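Local structure of tight junction protein ZO-3 (Homo sapiens, 3KFV) at residues A[160-165]-A[282-287]. The protein is a MAGUK-family scaffold that links tight junction transmembrane proteins such as claudins and occludin to the actin cytoskeleton, represented here by its SH3 and guanylate kinase-like domains. Numbering follows the deposited sequence.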
# COMPACT_ATOMS: atom_id res chain seq x y z
N GLN A 160 13.10 -12.25 8.61
CA GLN A 160 13.60 -13.38 9.39
C GLN A 160 13.68 -13.00 10.86
O GLN A 160 13.24 -13.76 11.73
CB GLN A 160 14.97 -13.84 8.88
N LYS A 161 14.22 -11.82 11.14
CA LYS A 161 14.37 -11.36 12.51
C LYS A 161 13.02 -11.20 13.21
O LYS A 161 12.90 -11.47 14.41
CB LYS A 161 15.16 -10.05 12.57
CG LYS A 161 16.65 -10.21 12.35
CD LYS A 161 17.42 -9.11 13.07
CE LYS A 161 18.93 -9.36 13.03
NZ LYS A 161 19.27 -10.71 13.56
N LEU A 162 12.01 -10.75 12.46
CA LEU A 162 10.68 -10.54 13.03
C LEU A 162 10.02 -11.84 13.47
O LEU A 162 9.50 -11.94 14.59
CB LEU A 162 9.78 -9.83 12.03
CG LEU A 162 10.02 -8.33 11.88
CD1 LEU A 162 9.18 -7.78 10.75
CD2 LEU A 162 9.74 -7.62 13.20
N THR A 163 10.02 -12.83 12.58
CA THR A 163 9.39 -14.11 12.89
C THR A 163 10.20 -14.90 13.91
O THR A 163 9.65 -15.68 14.69
CB THR A 163 9.16 -14.95 11.62
OG1 THR A 163 10.35 -14.93 10.82
CG2 THR A 163 8.02 -14.38 10.81
N ALA A 164 11.51 -14.71 13.90
CA ALA A 164 12.40 -15.42 14.80
C ALA A 164 12.22 -14.90 16.22
O ALA A 164 12.32 -15.65 17.19
CB ALA A 164 13.84 -15.26 14.36
N GLU A 165 11.95 -13.60 16.32
CA GLU A 165 11.84 -12.95 17.62
C GLU A 165 10.41 -13.06 18.15
O GLU A 165 10.19 -13.09 19.36
CB GLU A 165 12.25 -11.49 17.49
CG GLU A 165 12.21 -10.69 18.77
CD GLU A 165 12.68 -9.26 18.58
OE1 GLU A 165 13.25 -8.95 17.52
OE2 GLU A 165 12.47 -8.43 19.50
N GLU A 282 13.24 0.98 15.12
CA GLU A 282 12.26 1.85 14.48
C GLU A 282 11.24 1.05 13.69
O GLU A 282 10.05 1.36 13.71
CB GLU A 282 12.96 2.89 13.60
CG GLU A 282 13.22 4.21 14.32
CD GLU A 282 14.39 5.01 13.75
OE1 GLU A 282 14.47 5.19 12.51
OE2 GLU A 282 15.23 5.48 14.55
N LEU A 283 11.70 0.02 13.00
CA LEU A 283 10.78 -0.83 12.25
C LEU A 283 9.68 -1.34 13.17
O LEU A 283 8.50 -1.09 12.92
CB LEU A 283 11.51 -2.01 11.60
CG LEU A 283 10.65 -3.06 10.88
CD1 LEU A 283 9.70 -2.42 9.88
CD2 LEU A 283 11.53 -4.10 10.19
N LYS A 284 10.07 -2.03 14.23
CA LYS A 284 9.11 -2.66 15.13
C LYS A 284 8.11 -1.67 15.71
O LYS A 284 6.93 -1.97 15.85
CB LYS A 284 9.83 -3.42 16.25
CG LYS A 284 10.39 -4.77 15.81
CD LYS A 284 10.87 -5.58 17.01
CE LYS A 284 12.08 -4.94 17.66
NZ LYS A 284 12.48 -5.64 18.91
N ALA A 285 8.60 -0.48 16.04
CA ALA A 285 7.75 0.57 16.59
C ALA A 285 6.75 1.07 15.54
O ALA A 285 5.59 1.34 15.84
CB ALA A 285 8.61 1.72 17.11
N ILE A 286 7.22 1.18 14.30
CA ILE A 286 6.38 1.65 13.21
C ILE A 286 5.25 0.68 12.86
O ILE A 286 4.15 1.10 12.51
CB ILE A 286 7.23 1.97 11.96
CG1 ILE A 286 7.97 3.29 12.17
CG2 ILE A 286 6.36 2.01 10.71
CD1 ILE A 286 8.92 3.64 11.05
N ILE A 287 5.51 -0.62 12.97
CA ILE A 287 4.47 -1.60 12.71
C ILE A 287 3.37 -1.55 13.77
O ILE A 287 2.19 -1.52 13.45
CB ILE A 287 5.05 -3.02 12.65
CG1 ILE A 287 6.05 -3.15 11.51
CG2 ILE A 287 3.93 -4.04 12.49
CD1 ILE A 287 6.74 -4.50 11.45
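In the guanylate kinase-like domain of ZO-3, the pairing of helix 155-165 with helix 278-290 illustrates how two helices well apart can be joined through their side chains. Their axes, at segments 160-165 and 282-287, approach no closer than 12.1 Å and cross at -71°, so side chains from both helices have to meet in between. On the buried side Leu162 supplies one half, and its two methyls part. CD1 meets Ile287 CD1 tip to tip at 4.1 Å and lies 4.4 Å from Leu283 CD2, while CD2 passes alongside Lys284, 3.9 Å from its CG. Phe170 of the parallel sheet's edge strand touches both Leu162 and Ile287, setting this apolar group against the sheet. Beyond these buried residues, the solvent side holds a single salt bridge. There the exposed Glu165, CG anti to the backbone N (chi1 -179°) and extended beyond, points its carboxylate at Lys284, whose chain bends at chi3 (-67°) to bring NZ within 2.9 Å of Glu165 OE2, on the syn lone pair. The other oxygen, OE1, is hydrogen-bonded to Tyr280 OH. An alanine at Lys284 would remove CG and NZ, probably leaving Leu162 CD2 less well packed and the carboxylate without its salt bridge. Lysine thus serves two chemistries, its CG methylene extending the apolar packing and its ammonium pairing with a carboxylate whose negative charge the tyrosine hydroxyl probably helps to stabilise.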